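Local coordinates for unsaturated glucuronyl hydrolase (Streptococcus agalactiae, PDB 2ZZR), which hydrolyses unsaturated chondroitin, hyaluronan and heparin disaccharides, releasing the unsaturated uronic acid by cleaving (1->3) and (1->4) glycosidic bonds, at residues C76-Y81 and K88-A93; M63-W68 and L98-R103; K15-S20 and N280-D285. All blocks are in the same frame, centred on the assembly; numbering follows the deposited sequence.

Contact 1: C76-Y81 and K88-A93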
loop_
_atom_site.group_PDB
_atom_site.type_symbol
_atom_site.label_atom_id
_atom_site.label_comp_id
_atom_site.label_asym_id
_atom_site.label_seq_id
_atom_site.Cartn_x
_atom_site.Cartn_y
_atom_site.Cartn_z
ATOM N N CYS A 76 -9.406 1.024 -8.117
ATOM C CA CYS A 76 -10.294 2.191 -7.983
ATOM C C CYS A 76 -11.665 1.871 -8.583
ATOM O O CYS A 76 -12.704 2.184 -7.987
ATOM C CB CYS A 76 -9.714 3.436 -8.672
ATOM S SG CYS A 76 -8.294 4.209 -7.835
ATOM N N LEU A 77 -11.658 1.244 -9.756
ATOM C CA LEU A 77 -12.905 0.855 -10.425
ATOM C C LEU A 77 -13.734 -0.131 -9.597
ATOM O O LEU A 77 -14.954 0.039 -9.473
ATOM C CB LEU A 77 -12.625 0.277 -11.816
ATOM C CG LEU A 77 -11.851 1.181 -12.781
ATOM C CD1 LEU A 77 -11.667 0.484 -14.126
ATOM C CD2 LEU A 77 -12.497 2.551 -12.941
ATOM N N TRP A 78 -13.082 -1.148 -9.032
ATOM C CA TRP A 78 -13.787 -2.142 -8.212
ATOM C C TRP A 78 -14.338 -1.524 -6.929
ATOM O O TRP A 78 -15.453 -1.851 -6.512
ATOM C CB TRP A 78 -12.912 -3.357 -7.874
ATOM C CG TRP A 78 -12.668 -4.307 -9.010
ATOM C CD1 TRP A 78 -11.455 -4.758 -9.453
ATOM C CD2 TRP A 78 -13.657 -4.928 -9.847
ATOM N NE1 TRP A 78 -11.625 -5.626 -10.506
ATOM C CE2 TRP A 78 -12.966 -5.743 -10.775
ATOM C CE3 TRP A 78 -15.058 -4.866 -9.910
ATOM C CZ2 TRP A 78 -13.628 -6.488 -11.760
ATOM C CZ3 TRP A 78 -15.716 -5.612 -10.885
ATOM C CH2 TRP A 78 -15.002 -6.418 -11.791
ATOM N N LEU A 79 -13.571 -0.626 -6.312
ATOM C CA LEU A 79 -14.050 0.059 -5.112
ATOM C C LEU A 79 -15.295 0.882 -5.419
ATOM O O LEU A 79 -16.271 0.844 -4.666
ATOM C CB LEU A 79 -12.970 0.956 -4.526
ATOM C CG LEU A 79 -11.837 0.193 -3.847
ATOM C CD1 LEU A 79 -10.759 1.188 -3.482
ATOM C CD2 LEU A 79 -12.333 -0.555 -2.601
ATOM N N ALA A 80 -15.247 1.610 -6.533
ATOM C CA ALA A 80 -16.388 2.397 -7.002
ATOM C C ALA A 80 -17.586 1.484 -7.270
ATOM O O ALA A 80 -18.727 1.822 -6.919
ATOM C CB ALA A 80 -16.007 3.175 -8.264
ATOM N N TYR A 81 -17.316 0.332 -7.882
ATOM C CA TYR A 81 -18.343 -0.662 -8.192
ATOM C C TYR A 81 -19.028 -1.201 -6.935
ATOM O O TYR A 81 -20.240 -1.423 -6.928
ATOM C CB TYR A 81 -17.758 -1.811 -9.017
ATOM C CG TYR A 81 -18.750 -2.912 -9.319
ATOM C CD1 TYR A 81 -18.647 -4.160 -8.703
ATOM C CD2 TYR A 81 -19.806 -2.700 -10.209
ATOM C CE1 TYR A 81 -19.565 -5.173 -8.974
ATOM C CE2 TYR A 81 -20.724 -3.700 -10.483
ATOM C CZ TYR A 81 -20.601 -4.930 -9.864
ATOM O OH TYR A 81 -21.506 -5.926 -10.133
ATOM N N LYS A 88 -21.469 -0.775 -15.666
ATOM C CA LYS A 88 -20.479 -0.124 -16.529
ATOM C C LYS A 88 -19.064 -0.214 -15.938
ATOM O O LYS A 88 -18.086 -0.418 -16.667
ATOM C CB LYS A 88 -20.847 1.345 -16.762
ATOM C CG LYS A 88 -19.941 2.067 -17.764
ATOM C CD LYS A 88 -19.831 3.559 -17.475
ATOM C CE LYS A 88 -21.033 4.331 -18.001
ATOM N NZ LYS A 88 -21.135 5.674 -17.360
ATOM N N LEU A 89 -18.971 -0.058 -14.620
ATOM C CA LEU A 89 -17.691 -0.165 -13.917
ATOM C C LEU A 89 -17.149 -1.587 -13.964
ATOM O O LEU A 89 -15.965 -1.797 -14.229
ATOM C CB LEU A 89 -17.828 0.314 -12.469
ATOM C CG LEU A 89 -18.136 1.800 -12.281
ATOM C CD1 LEU A 89 -18.478 2.083 -10.836
ATOM C CD2 LEU A 89 -16.984 2.683 -12.738
ATOM N N LYS A 90 -18.021 -2.558 -13.708
ATOM C CA LYS A 90 -17.662 -3.966 -13.791
ATOM C C LYS A 90 -17.183 -4.327 -15.195
ATOM O O LYS A 90 -16.202 -5.056 -15.355
ATOM C CB LYS A 90 -18.849 -4.848 -13.390
ATOM C CG LYS A 90 -18.616 -6.328 -13.597
ATOM C CD LYS A 90 -19.854 -7.132 -13.263
ATOM C CE LYS A 90 -19.624 -8.611 -13.518
ATOM N NZ LYS A 90 -20.709 -9.436 -12.916
ATOM N N ASN A 91 -17.879 -3.814 -16.208
ATOM C CA ASN A 91 -17.496 -4.063 -17.591
ATOM C C ASN A 91 -16.055 -3.668 -17.888
ATOM O O ASN A 91 -15.297 -4.465 -18.445
ATOM C CB ASN A 91 -18.453 -3.364 -18.558
ATOM C CG ASN A 91 -19.778 -4.084 -18.685
ATOM O OD1 ASN A 91 -19.914 -5.246 -18.287
ATOM N ND2 ASN A 91 -20.767 -3.400 -19.254
ATOM N N ILE A 92 -15.675 -2.452 -17.506
ATOM C CA ILE A 92 -14.313 -1.982 -17.779
ATOM C C ILE A 92 -13.288 -2.673 -16.874
ATOM O O ILE A 92 -12.224 -3.077 -17.341
ATOM C CB ILE A 92 -14.181 -0.426 -17.770
ATOM C CG1 ILE A 92 -12.763 0.015 -18.172
ATOM C CG2 ILE A 92 -14.600 0.180 -16.430
ATOM C CD1 ILE A 92 -12.306 -0.489 -19.559
ATOM N N ALA A 93 -13.631 -2.838 -15.596
ATOM C CA ALA A 93 -12.730 -3.491 -14.643
ATOM C C ALA A 93 -12.454 -4.945 -15.028
ATOM O O ALA A 93 -11.319 -5.423 -14.918
ATOM C CB ALA A 93 -13.284 -3.386 -13.221
HETATM O O HOH W 1 -20.378 -8.591 -10.221
#

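Contact 2: M63-W68 and L98-R103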
loop_
_atom_site.group_PDB
_atom_site.type_symbol
_atom_site.label_atom_id
_atom_site.label_comp_id
_atom_site.label_asym_id
_atom_site.label_seq_id
_atom_site.Cartn_x
_atom_site.Cartn_y
_atom_site.Cartn_z
ATOM N N MET A 63 -1.043 4.847 -20.580
ATOM C CA MET A 63 -0.041 3.812 -20.841
ATOM C C MET A 63 -0.642 2.413 -20.952
ATOM O O MET A 63 -1.799 2.189 -20.585
ATOM C CB MET A 63 1.034 3.835 -19.748
ATOM C CG MET A 63 0.582 3.225 -18.421
ATOM S SD MET A 63 1.978 2.868 -17.334
ATOM C CE MET A 63 2.824 1.604 -18.286
ATOM N N ASP A 64 0.158 1.466 -21.437
ATOM C CA ASP A 64 -0.277 0.080 -21.536
ATOM C C ASP A 64 -0.076 -0.661 -20.209
ATOM O O ASP A 64 0.241 -0.039 -19.187
ATOM C CB ASP A 64 0.408 -0.641 -22.709
ATOM C CG ASP A 64 1.927 -0.733 -22.558
ATOM O OD1 ASP A 64 2.483 -0.334 -21.511
ATOM O OD2 ASP A 64 2.574 -1.226 -23.507
ATOM N N ASN A 65 -0.273 -1.978 -20.232
ATOM C CA ASN A 65 -0.222 -2.793 -19.022
ATOM C C ASN A 65 1.162 -3.398 -18.778
ATOM O O ASN A 65 1.346 -4.616 -18.863
ATOM C CB ASN A 65 -1.304 -3.886 -19.060
ATOM C CG ASN A 65 -1.630 -4.437 -17.679
ATOM O OD1 ASN A 65 -0.998 -4.072 -16.685
ATOM N ND2 ASN A 65 -2.626 -5.320 -17.611
ATOM N N THR A 66 2.130 -2.539 -18.458
ATOM C CA THR A 66 3.523 -2.975 -18.312
ATOM C C THR A 66 4.245 -2.350 -17.112
ATOM O O THR A 66 5.448 -2.544 -16.947
ATOM C CB THR A 66 4.350 -2.667 -19.589
ATOM O OG1 THR A 66 4.342 -1.258 -19.826
ATOM C CG2 THR A 66 3.789 -3.404 -20.810
ATOM N N GLU A 67 3.524 -1.607 -16.277
ATOM C CA GLU A 67 4.126 -1.015 -15.076
ATOM C C GLU A 67 3.829 -1.836 -13.817
ATOM O O GLU A 67 3.241 -2.911 -13.903
ATOM C CB GLU A 67 3.687 0.444 -14.899
ATOM C CG GLU A 67 4.714 1.484 -15.392
ATOM C CD GLU A 67 5.946 1.596 -14.511
ATOM O OE1 GLU A 67 6.117 0.765 -13.594
ATOM O OE2 GLU A 67 6.758 2.521 -14.748
ATOM N N TRP A 68 4.262 -1.340 -12.657
ATOM C CA TRP A 68 3.960 -1.995 -11.378
ATOM C C TRP A 68 2.655 -1.474 -10.777
ATOM O O TRP A 68 2.193 -1.984 -9.753
ATOM C CB TRP A 68 5.111 -1.814 -10.367
ATOM C CG TRP A 68 5.301 -0.410 -9.827
ATOM C CD1 TRP A 68 6.026 0.598 -10.402
ATOM C CD2 TRP A 68 4.776 0.125 -8.602
ATOM N NE1 TRP A 68 5.981 1.724 -9.617
ATOM C CE2 TRP A 68 5.220 1.464 -8.506
ATOM C CE3 TRP A 68 3.967 -0.398 -7.578
ATOM C CZ2 TRP A 68 4.878 2.298 -7.429
ATOM C CZ3 TRP A 68 3.630 0.430 -6.501
ATOM C CH2 TRP A 68 4.089 1.765 -6.436
ATOM N N LEU A 98 -8.977 -9.256 -17.777
ATOM C CA LEU A 98 -8.590 -10.089 -18.916
ATOM C C LEU A 98 -7.205 -9.706 -19.445
ATOM O O LEU A 98 -6.421 -10.578 -19.833
ATOM C CB LEU A 98 -9.652 -10.042 -20.021
ATOM C CG LEU A 98 -10.999 -10.702 -19.668
ATOM C CD1 LEU A 98 -12.000 -10.569 -20.821
ATOM C CD2 LEU A 98 -10.820 -12.159 -19.284
ATOM N N SER A 99 -6.912 -8.406 -19.424
ATOM C CA SER A 99 -5.589 -7.881 -19.759
ATOM C C SER A 99 -4.522 -8.401 -18.794
ATOM O O SER A 99 -3.429 -8.778 -19.217
ATOM C CB SER A 99 -5.602 -6.349 -19.761
ATOM O OG SER A 99 -4.301 -5.816 -19.958
ATOM N N PHE A 100 -4.832 -8.412 -17.499
ATOM C CA PHE A 100 -3.915 -8.985 -16.506
ATOM C C PHE A 100 -3.690 -10.482 -16.718
ATOM O O PHE A 100 -2.578 -10.977 -16.555
ATOM C CB PHE A 100 -4.385 -8.680 -15.075
ATOM C CG PHE A 100 -4.126 -7.263 -14.651
ATOM C CD1 PHE A 100 -5.167 -6.346 -14.559
ATOM C CD2 PHE A 100 -2.833 -6.838 -14.356
ATOM C CE1 PHE A 100 -4.934 -5.029 -14.176
ATOM C CE2 PHE A 100 -2.585 -5.525 -13.976
ATOM C CZ PHE A 100 -3.635 -4.615 -13.885
ATOM N N LEU A 101 -4.745 -11.200 -17.091
ATOM C CA LEU A 101 -4.618 -12.608 -17.439
ATOM C C LEU A 101 -3.692 -12.785 -18.644
ATOM O O LEU A 101 -2.836 -13.672 -18.651
ATOM C CB LEU A 101 -5.995 -13.231 -17.709
ATOM C CG LEU A 101 -6.070 -14.744 -17.970
ATOM C CD1 LEU A 101 -5.209 -15.582 -17.019
ATOM C CD2 LEU A 101 -7.520 -15.207 -17.919
ATOM N N ASN A 102 -3.859 -11.935 -19.655
ATOM C CA ASN A 102 -2.954 -11.945 -20.809
ATOM C C ASN A 102 -1.502 -11.683 -20.400
ATOM O O ASN A 102 -0.574 -12.347 -20.878
ATOM C CB ASN A 102 -3.387 -10.917 -21.852
ATOM C CG ASN A 102 -2.436 -10.862 -23.041
ATOM O OD1 ASN A 102 -1.553 -10.006 -23.108
ATOM N ND2 ASN A 102 -2.598 -11.797 -23.966
ATOM N N ARG A 103 -1.322 -10.712 -19.507
ATOM C CA ARG A 103 0.004 -10.307 -19.044
ATOM C C ARG A 103 0.765 -11.442 -18.348
ATOM O O ARG A 103 1.966 -11.625 -18.582
ATOM C CB ARG A 103 -0.102 -9.074 -18.139
ATOM C CG ARG A 103 1.248 -8.476 -17.768
ATOM C CD ARG A 103 1.098 -7.180 -17.007
ATOM N NE ARG A 103 2.399 -6.682 -16.559
ATOM C CZ ARG A 103 2.582 -5.571 -15.853
ATOM N NH1 ARG A 103 1.549 -4.801 -15.511
ATOM N NH2 ARG A 103 3.811 -5.222 -15.492
#

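Contact 3: K15-S20 and N280-D285. With SO4 (sulfate ion), chain D.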
loop_
_atom_site.group_PDB
_atom_site.type_symbol
_atom_site.label_atom_id
_atom_site.label_comp_id
_atom_site.label_asym_id
_atom_site.label_seq_id
_atom_site.Cartn_x
_atom_site.Cartn_y
_atom_site.Cartn_z
ATOM N N LYS A 15 -3.745 14.535 22.444
ATOM C CA LYS A 15 -4.924 15.389 22.268
ATOM C C LYS A 15 -5.027 15.952 20.847
ATOM O O LYS A 15 -6.119 16.266 20.380
ATOM C CB LYS A 15 -4.944 16.527 23.296
ATOM C CG LYS A 15 -5.133 16.067 24.737
ATOM C CD LYS A 15 -5.048 17.251 25.707
ATOM C CE LYS A 15 -4.919 16.789 27.156
ATOM N NZ LYS A 15 -6.199 16.236 27.689
ATOM N N ARG A 16 -3.885 16.055 20.166
ATOM C CA ARG A 16 -3.832 16.489 18.764
ATOM C C ARG A 16 -4.710 15.609 17.869
ATOM O O ARG A 16 -5.193 16.056 16.830
ATOM C CB ARG A 16 -2.380 16.531 18.252
ATOM C CG ARG A 16 -1.707 15.176 18.020
ATOM C CD ARG A 16 -0.185 15.297 17.879
ATOM N NE ARG A 16 0.188 16.012 16.659
ATOM C CZ ARG A 16 0.950 15.521 15.682
ATOM N NH1 ARG A 16 1.475 14.305 15.772
ATOM N NH2 ARG A 16 1.202 16.266 14.611
ATOM N N PHE A 17 -4.920 14.364 18.301
ATOM C CA PHE A 17 -5.810 13.427 17.611
ATOM C C PHE A 17 -7.156 13.295 18.332
ATOM O O PHE A 17 -8.215 13.388 17.711
ATOM C CB PHE A 17 -5.142 12.048 17.481
ATOM C CG PHE A 17 -3.793 12.076 16.801
ATOM C CD1 PHE A 17 -3.676 12.447 15.461
ATOM C CD2 PHE A 17 -2.644 11.704 17.491
ATOM C CE1 PHE A 17 -2.438 12.461 14.830
ATOM C CE2 PHE A 17 -1.396 11.713 16.866
ATOM C CZ PHE A 17 -1.291 12.097 15.532
ATOM N N LEU A 18 -7.103 13.091 19.647
ATOM C CA LEU A 18 -8.301 12.819 20.449
ATOM C C LEU A 18 -9.341 13.948 20.462
ATOM O O LEU A 18 -10.534 13.685 20.599
ATOM C CB LEU A 18 -7.905 12.430 21.878
ATOM C CG LEU A 18 -7.231 11.068 22.089
ATOM C CD1 LEU A 18 -6.638 10.982 23.479
ATOM C CD2 LEU A 18 -8.198 9.910 21.851
ATOM N N ASN A 19 -8.887 15.191 20.301
ATOM C CA ASN A 19 -9.780 16.356 20.272
ATOM C C ASN A 19 -10.523 16.563 18.951
ATOM O O ASN A 19 -11.314 17.503 18.823
ATOM C CB ASN A 19 -9.009 17.640 20.614
ATOM C CG ASN A 19 -8.638 17.739 22.084
ATOM O OD1 ASN A 19 -8.981 16.875 22.894
ATOM N ND2 ASN A 19 -7.930 18.807 22.436
ATOM N N SER A 20 -10.271 15.697 17.972
ATOM C CA SER A 20 -10.865 15.839 16.642
ATOM C C SER A 20 -12.294 15.323 16.531
ATOM O O SER A 20 -12.737 14.495 17.333
ATOM C CB SER A 20 -10.004 15.128 15.603
ATOM O OG SER A 20 -8.728 15.734 15.509
ATOM N N ASN A 280 4.065 10.597 15.312
ATOM C CA ASN A 280 4.883 11.608 15.994
ATOM C C ASN A 280 5.593 12.565 15.043
ATOM O O ASN A 280 6.037 13.646 15.452
ATOM C CB ASN A 280 5.896 10.936 16.922
ATOM C CG ASN A 280 5.256 10.406 18.190
ATOM O OD1 ASN A 280 4.143 10.787 18.538
ATOM N ND2 ASN A 280 5.962 9.531 18.890
ATOM N N ARG A 281 5.687 12.168 13.778
ATOM C CA ARG A 281 6.378 12.973 12.778
ATOM C C ARG A 281 5.447 13.617 11.749
ATOM O O ARG A 281 5.901 14.199 10.762
ATOM C CB ARG A 281 7.493 12.157 12.130
ATOM C CG ARG A 281 8.658 11.933 13.084
ATOM C CD ARG A 281 9.507 10.732 12.719
ATOM N NE ARG A 281 10.546 10.494 13.729
ATOM C CZ ARG A 281 10.338 9.925 14.919
ATOM N NH1 ARG A 281 9.123 9.514 15.276
ATOM N NH2 ARG A 281 11.357 9.754 15.757
ATOM N N LEU A 282 4.141 13.529 12.009
ATOM C CA LEU A 282 3.132 14.230 11.213
ATOM C C LEU A 282 3.102 15.719 11.552
ATOM O O LEU A 282 3.262 16.088 12.719
ATOM C CB LEU A 282 1.737 13.633 11.444
ATOM C CG LEU A 282 1.474 12.211 10.937
ATOM C CD1 LEU A 282 0.058 11.800 11.293
ATOM C CD2 LEU A 282 1.706 12.086 9.434
ATOM N N PRO A 283 2.888 16.580 10.539
ATOM C CA PRO A 283 2.769 18.024 10.773
ATOM C C PRO A 283 1.386 18.424 11.282
ATOM O O PRO A 283 0.557 17.557 11.574
ATOM C CB PRO A 283 3.000 18.608 9.380
ATOM C CG PRO A 283 2.402 17.589 8.478
ATOM C CD PRO A 283 2.758 16.255 9.105
ATOM N N GLU A 284 1.138 19.733 11.371
ATOM C CA GLU A 284 -0.103 20.269 11.934
ATOM C C GLU A 284 -1.386 19.681 11.332
ATOM O O GLU A 284 -2.323 19.368 12.070
ATOM C CB GLU A 284 -0.115 21.804 11.839
ATOM C CG GLU A 284 -1.005 22.506 12.867
ATOM C CD GLU A 284 -2.488 22.453 12.527
ATOM O OE1 GLU A 284 -2.838 22.458 11.323
ATOM O OE2 GLU A 284 -3.310 22.409 13.473
ATOM N N ASP A 285 -1.437 19.540 10.005
ATOM C CA ASP A 285 -2.632 19.007 9.341
ATOM C C ASP A 285 -2.660 17.469 9.270
ATOM O O ASP A 285 -3.530 16.892 8.622
ATOM C CB ASP A 285 -2.852 19.656 7.957
ATOM C CG ASP A 285 -1.874 19.165 6.888
ATOM O OD1 ASP A 285 -1.005 18.314 7.173
ATOM O OD2 ASP A 285 -1.989 19.642 5.735
HETATM S S SO4 D . -0.356 19.585 16.217
HETATM O O1 SO4 D . -0.104 19.167 17.595
HETATM O O2 SO4 D . -0.427 18.420 15.341
HETATM O O3 SO4 D . -1.624 20.308 16.148
HETATM O O4 SO4 D . 0.737 20.441 15.765
HETATM O O HOH W 2 1.901 12.667 18.001
#

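Contact 1: C76-Y81 and K88-A93
Trp-78 lays one face of its indole against the methyl of Ala-93, joining helices 70-84 and 87-105 into an antiparallel alpha-hairpin of this alpha-barrel enzyme. The methyl sits squarely over the six-membered ring, CB 3.5 Å from the ring centroid and 16° off the normal, a close CH-pi contact. Although the CB of Trp-78 points away from helix 87-105, chi1 -74° sets CG anti to the carbonyl carbon, and the far, six-membered part of the indole reaches Ala-93 and Lys-90. Tyr-81, whose CB points toward helix 87-105, takes Lys-90 CB over one face of its ring, toward the rim, 4.0 Å from the centroid. These two side chains run side by side and point the same way. Between the axes, 8.9 Å apart at 156°, the filling is aliphatic: Leu-77 CD1 meets Ile-92 CG2 at 3.7 Å, and Leu-89 pushes CD1 against Ala-80 CB. Helix 25-46 backs this layer through Ile-43 and Tyr-40 on Leu-89, while helix 115-130 touches Trp-78 and Tyr-81. No direct hydrogen bond joins the segments; a water bridges two side-chain ends, 2.9 Å from Tyr-81 OH and accepting from Lys-90 NZ at 2.8 Å.

Contact 2: M63-W68 and L98-R103
Glu-67 O is gripped end-on by both terminal nitrogens of Arg-103, NH1 at 3.0 Å and NH2 at 2.9 Å, which ties the loop between strand 59-63 and helix 70-84 to helix 87-105 of the alpha-barrel. The oxygen lies in the guanidinium plane, but the two donors reach it differently: NH1 comes in the plane of the carbonyl, NH2 from above it. Arg-103 spans the gap as an extended chain, with CG anti to the backbone N. Its NE and NH2 also bond Ile-108 O and Ala-109 O, so a fan of backbone carbonyls holds the buried, presumably positive, group and fixes its rotation.

Asn-65 is the second link, and its amide is used at both ends. OD1 accepts from Arg-103 NH1 at 2.9 Å, with the donor above the carbonyl plane and the amide turned 79° from the guanidinium. On the other branch, ND2 gives a nearly straight bond (168°) to Ser-99 OG, which lies in the amide plane. The same amide stands upright on Phe-100, the two planes 88° apart. Glu-67, whose backbone is held here, carries its side chain about 7 Å from that of Asp-114, the probable nucleophile, so the contact probably helps hold a loop beside the active site. Glu-67 OE1 accepts from Trp-68 N with its anti lone pair. Asn-65 ND2 lies 3.5 Å above the plane of the Phe-100 ring, over its centre.

Contact 3: K15-S20 and N280-D285
The short helix 15-18 and the loop that follows helix 265-280 come no nearer than 8.7 Å between CA atoms, at Arg-16 and Glu-284, and side chains bridge the gap. Arg-16 does most of this. Its CG sits between the backbone N and the carbonyl carbon (chi1 72°), and the chain bends at chi3 before the guanidinium meets the loop. NH2 gives a 2.8 Å bond to Leu-282 O, approaching from well above the plane of that carbonyl. On the same guanidinium, NE and NH2 both hold O2 of a sulfate ion, each at 2.8 Å, leaving NH1 for Leu-279 O and for a water that in turn donates to Asn-280 OD1. The Asn-280 amide is held further by Glu-9 and Ser-10. Phe-17 packs beside Arg-16: Arg-16 CG rests over one face of its ring toward the rim, and Leu-282 CD1 stands at the ring edge, 4.4 Å from CE1. Lys-286 NZ also bonds the sulfate, so Arg-16 and Lys-286 make a basic spot for an anion probably from the crystallisation liquor. Arg-16 thus bonds main-chain carbonyls of Leu-279 and Leu-282, tying the N-terminal segment to an inter-helix loop of the alpha-barrel.

Contacts 1 and 2 share helix 87-105, with centres 16 Å apart: 76-81 and 88-93 pair it with its neighbour in the chain, while 63-68 and 98-103 fasten a loop to its later turns. Contact 1 is a buried, largely apolar seam away from the annotated sites, whereas contact 2 is partly buried, polar, and near the probable catalytic aspartates. Contact 3, largely buried though 22 Å from the chain's centre, lies about 40 Å from contact 2, centre to centre, on the opposite side of that centre. Like contact 2 it sets an arginine against backbone carbonyls, but it adds water and sulfate. It also closes the longest span of chain, within which the other two are nested.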